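Local coordinates for protein possible MarR-transcriptional regulator (Streptomyces coelicolor, PDB 4B8X) that probably binds DNA as a winged-helix transcriptional regulator of the MarR family, though its biological function is unknown, at residues 79-84 and 93-98; 25-30 and 110-115. All coordinates share one frame; numbering follows the deposited sequence.

In the fold
Contact 1 pairs the two strands of a beta hairpin, 81-85 and 93-97. Contact 2 brings together the ends of helices 5-28 and 99-114. Both are partly buried, but contact 1 lies further out, its centre about 17 Å from the chain centre against about 13 Å for contact 2. The chemistry differs accordingly. Contact 1 rests mainly on backbone hydrogen bonds, with one from a threonine hydroxyl, and one sheet face is turned to the helices. Contact 2 has no direct hydrogen bond across it; apolar side chains and one bridging water join the helices. Strand 93-97 is followed by helix 99-114, with Thr98 as its N-cap, so this helix links the two sites, whose centres are about 23 Å apart.

Contact 1 (79-84 and 93-98); sequences GLVAKR and TLATIT
Thr98 meets Gly79 and Leu80 where the first strand begins and the second ends. Its OG1 sits between the backbone N and the carbonyl carbon (chi1 67°) and donates to Gly79 O at 2.7 Å, in the carbonyl plane and on a lone pair. OG1 also caps the next helix through Gly101 N. The backbone N of Thr98 bonds Leu80 O at 3.0 Å. That bond is nearly straight at the hydrogen (176°), although the donor stands above the carbonyl plane. Thr98 CG2 lies 3.7 Å from Val81 C. Gly79 itself ends helix 65-77 with a Schellman motif.

At the other end, Arg84 takes part mainly through its backbone. Arg84 N donates to Leu94 O at 3.0 Å, and Leu94 N returns a bond to Arg84 O at 2.8 Å. Thr93 CG2 packs 3.5 Å from the same Arg84 O. Between the two ends, Ala82 and Thr96 form a second hydrogen-bonded pair. Water 1 joins Ala82 O to Thr96 OG1.

Val81 faces Ile97 in a non-hydrogen-bonded pair. Its CG1, anti to the backbone N (chi1 163°), touches Ala95 CB at 3.9 Å. Val81, Lys83, Ala95 and Ile97 share one face of the sheet. Helix 35-45 packs on Val81 and Ile97 through Leu41, and helix 65-77 reaches Val81 through Leu75. Lys83 NZ forms a salt bridge with Asp73. Strand 51-53 continues the sheet beyond 93-97. This antiparallel hairpin is the wing of the winged-helix fold, as in other MarR proteins.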
# COMPACT_ATOMS: atom_id res chain seq x y z
N GLY A 79 9.92 1.36 -24.35
CA GLY A 79 11.28 1.06 -24.81
C GLY A 79 12.31 0.78 -23.74
O GLY A 79 13.51 0.80 -24.02
N LEU A 80 11.84 0.49 -22.52
CA LEU A 80 12.74 0.33 -21.37
C LEU A 80 13.10 -1.12 -21.06
O LEU A 80 14.07 -1.36 -20.33
CB LEU A 80 12.09 1.00 -20.14
CG LEU A 80 11.63 2.45 -20.35
CD1 LEU A 80 11.07 3.00 -19.04
CD2 LEU A 80 12.71 3.38 -20.92
N VAL A 81 12.32 -2.06 -21.58
CA VAL A 81 12.52 -3.47 -21.42
C VAL A 81 12.19 -4.13 -22.77
O VAL A 81 11.40 -3.58 -23.55
CB VAL A 81 11.58 -4.01 -20.30
CG1 VAL A 81 11.43 -5.54 -20.33
CG2 VAL A 81 12.07 -3.52 -18.95
N ALA A 82 12.80 -5.27 -23.01
CA ALA A 82 12.47 -6.17 -24.11
C ALA A 82 12.15 -7.57 -23.57
O ALA A 82 12.69 -7.98 -22.57
CB ALA A 82 13.64 -6.24 -25.09
N LYS A 83 11.23 -8.27 -24.22
CA LYS A 83 10.88 -9.64 -23.86
C LYS A 83 11.37 -10.63 -24.90
O LYS A 83 11.45 -10.32 -26.10
CB LYS A 83 9.34 -9.78 -23.83
CG LYS A 83 8.69 -8.93 -22.75
CD LYS A 83 7.27 -9.37 -22.45
CE LYS A 83 6.47 -9.54 -23.71
NZ LYS A 83 5.02 -9.65 -23.41
N ARG A 84 11.65 -11.85 -24.45
CA ARG A 84 11.90 -12.98 -25.33
C ARG A 84 11.58 -14.26 -24.59
O ARG A 84 11.54 -14.28 -23.37
CB ARG A 84 13.35 -13.02 -25.79
CG ARG A 84 13.71 -12.01 -26.87
CD ARG A 84 12.86 -12.12 -28.13
NE ARG A 84 13.52 -11.43 -29.23
CZ ARG A 84 13.58 -10.11 -29.35
NH1 ARG A 84 13.00 -9.33 -28.45
NH2 ARG A 84 14.22 -9.57 -30.37
N THR A 93 8.98 -16.57 -19.97
CA THR A 93 9.38 -15.39 -20.72
C THR A 93 10.40 -14.63 -19.91
O THR A 93 10.24 -14.48 -18.71
CB THR A 93 8.19 -14.45 -20.96
OG1 THR A 93 7.16 -15.15 -21.68
CG2 THR A 93 8.60 -13.21 -21.76
N LEU A 94 11.46 -14.19 -20.59
CA LEU A 94 12.49 -13.34 -19.98
C LEU A 94 12.25 -11.87 -20.31
O LEU A 94 11.94 -11.51 -21.45
CB LEU A 94 13.85 -13.73 -20.55
CG LEU A 94 14.40 -15.12 -20.26
CD1 LEU A 94 15.72 -15.28 -21.00
CD2 LEU A 94 14.57 -15.34 -18.77
N ALA A 95 12.39 -11.03 -19.29
CA ALA A 95 12.38 -9.58 -19.43
C ALA A 95 13.81 -9.05 -19.26
O ALA A 95 14.46 -9.43 -18.30
CB ALA A 95 11.44 -8.94 -18.42
N THR A 96 14.27 -8.21 -20.18
CA THR A 96 15.64 -7.68 -20.17
C THR A 96 15.57 -6.15 -20.25
O THR A 96 14.92 -5.61 -21.12
CB THR A 96 16.45 -8.21 -21.36
OG1 THR A 96 16.34 -9.65 -21.42
CG2 THR A 96 17.90 -7.77 -21.25
N ILE A 97 16.28 -5.47 -19.34
CA ILE A 97 16.31 -4.00 -19.39
C ILE A 97 17.15 -3.55 -20.58
O ILE A 97 18.21 -4.11 -20.85
CB ILE A 97 16.83 -3.41 -18.06
CG1 ILE A 97 16.59 -1.91 -17.97
CG2 ILE A 97 18.29 -3.80 -17.82
CD1 ILE A 97 16.85 -1.35 -16.59
N THR A 98 16.66 -2.53 -21.27
CA THR A 98 17.35 -1.96 -22.41
C THR A 98 18.31 -0.85 -21.94
O THR A 98 18.25 -0.40 -20.80
CB THR A 98 16.37 -1.36 -23.41
OG1 THR A 98 15.74 -0.21 -22.81
CG2 THR A 98 15.31 -2.39 -23.87
O HOH W 1 14.50 -10.53 -23.01

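Contact 2 (25-30 and 110-115); sequences DAVVKP and RDLMAM
Asp111 touches Val27 with its CB and reaches Val27 O through a water from its carboxylate. Asp111 OD2 accepts from water 2 at 2.7 Å, and the same water donates to Val27 O, also at 2.7 Å. OD2 has a second partner in Tyr31 OH. The other oxygen, OD1, lies at the edge of the Arg110 guanidinium, close to its plane. Arg110 NE (3.1 Å) and Arg110 NH2 (2.9 Å) both reach Asp111 OD1, side-on. NE meets it nearly in line with the C-O bond, and NH2 comes from the anti side, tilted out of the carboxylate plane. Arg110 has two deposited conformers, so this grip is doubtful.

Val27 carries the apolar part. Its CG1, anti to the backbone N (chi1 172°), packs 3.6 Å from Asp111 CB and also against Leu112 CD2. Its CG2 meets Met115, and the two side chains meet tip to tip, with Met115 CE 3.7 Å from Val27 CG2. The Met115 chain bends at chi2 and chi3, and its CG and SD lie near the same methyl.

Val28 adds a second apolar touch. Its CG1 lies 3.8 Å from Leu112 CD1. Leu112 is thus shared: CD2 goes to Val27 and CD1 to Val28. It also packs on Val24 of helix 5-28 and on Phe117.

Apolar side chains at the C-terminal ends of helices 5-28 and 99-114 pack together here, consistent with the helical dimerisation region of MarR-family proteins.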
# COMPACT_ATOMS: atom_id res chain seq x y z
N ASP A 25 5.56 8.19 -6.45
CA ASP A 25 4.90 8.15 -7.75
C ASP A 25 5.06 9.51 -8.46
O ASP A 25 5.29 9.56 -9.68
CB ASP A 25 3.39 7.84 -7.63
CG ASP A 25 3.05 6.32 -7.64
OD1 ASP A 25 3.91 5.47 -7.97
OD2 ASP A 25 1.86 5.98 -7.34
N ALA A 26 4.96 10.62 -7.73
CA ALA A 26 5.07 11.93 -8.38
C ALA A 26 6.48 12.17 -8.91
O ALA A 26 6.66 12.80 -9.96
CB ALA A 26 4.63 13.04 -7.42
N VAL A 27 7.49 11.66 -8.22
CA VAL A 27 8.86 11.85 -8.66
C VAL A 27 9.14 11.07 -9.96
O VAL A 27 9.89 11.54 -10.81
CB VAL A 27 9.85 11.45 -7.55
CG1 VAL A 27 11.28 11.45 -8.05
CG2 VAL A 27 9.74 12.35 -6.32
N VAL A 28 8.58 9.87 -10.10
CA VAL A 28 8.90 9.05 -11.27
C VAL A 28 7.94 9.24 -12.43
O VAL A 28 8.23 8.80 -13.55
CB VAL A 28 9.05 7.54 -10.92
CG1 VAL A 28 10.13 7.35 -9.86
CG2 VAL A 28 7.75 6.92 -10.47
N LYS A 29 6.83 9.93 -12.20
CA LYS A 29 5.85 10.22 -13.26
C LYS A 29 6.44 10.91 -14.51
O LYS A 29 6.08 10.50 -15.61
CB LYS A 29 4.67 11.02 -12.70
CG LYS A 29 3.51 11.24 -13.66
CD LYS A 29 2.43 12.13 -13.06
CE LYS A 29 1.34 12.51 -14.05
NZ LYS A 29 0.34 11.40 -14.16
N PRO A 30 7.36 11.87 -14.36
CA PRO A 30 7.92 12.51 -15.57
C PRO A 30 8.69 11.55 -16.48
O PRO A 30 8.89 11.85 -17.66
CB PRO A 30 8.84 13.59 -15.01
CG PRO A 30 8.31 13.87 -13.65
CD PRO A 30 7.77 12.58 -13.14
N ARG A 110 18.36 8.99 -9.02
CA ARG A 110 18.97 10.22 -8.53
C ARG A 110 17.91 11.18 -7.99
O ARG A 110 18.12 11.77 -6.93
CB ARG A 110 19.80 10.92 -9.60
CG ARG A 110 20.58 12.13 -9.09
CD ARG A 110 20.41 13.33 -10.01
NE ARG A 110 19.11 13.96 -9.79
CZ ARG A 110 18.85 14.83 -8.82
NH1 ARG A 110 19.82 15.21 -7.98
NH2 ARG A 110 17.63 15.33 -8.70
N ASP A 111 16.79 11.32 -8.69
CA ASP A 111 15.73 12.19 -8.21
C ASP A 111 15.13 11.69 -6.88
O ASP A 111 14.91 12.48 -5.97
CB ASP A 111 14.61 12.29 -9.24
CG ASP A 111 14.97 13.12 -10.46
OD1 ASP A 111 16.05 13.74 -10.50
OD2 ASP A 111 14.12 13.13 -11.39
N LEU A 112 14.86 10.38 -6.79
CA LEU A 112 14.29 9.79 -5.56
C LEU A 112 15.25 9.97 -4.38
O LEU A 112 14.84 10.30 -3.26
CB LEU A 112 13.95 8.31 -5.77
CG LEU A 112 12.75 8.09 -6.68
CD1 LEU A 112 12.80 6.70 -7.25
CD2 LEU A 112 11.48 8.35 -5.90
N MET A 113 16.54 9.75 -4.63
CA MET A 113 17.57 9.90 -3.59
C MET A 113 17.62 11.34 -3.10
O MET A 113 17.76 11.59 -1.91
CB MET A 113 18.96 9.50 -4.12
CG MET A 113 19.13 8.01 -4.41
SD MET A 113 19.28 6.98 -2.94
CE MET A 113 20.93 7.38 -2.40
N ALA A 114 17.49 12.27 -4.03
CA ALA A 114 17.54 13.69 -3.68
C ALA A 114 16.41 14.08 -2.70
O ALA A 114 16.58 14.99 -1.89
CB ALA A 114 17.47 14.55 -4.94
N MET A 115 15.25 13.43 -2.77
CA MET A 115 14.13 13.66 -1.86
C MET A 115 13.93 12.56 -0.81
O MET A 115 12.93 12.53 -0.12
CB MET A 115 12.82 13.95 -2.61
CG MET A 115 12.40 13.01 -3.74
SD MET A 115 11.68 11.48 -3.17
CE MET A 115 10.08 12.04 -2.60
O HOH W 2 11.47 13.77 -11.06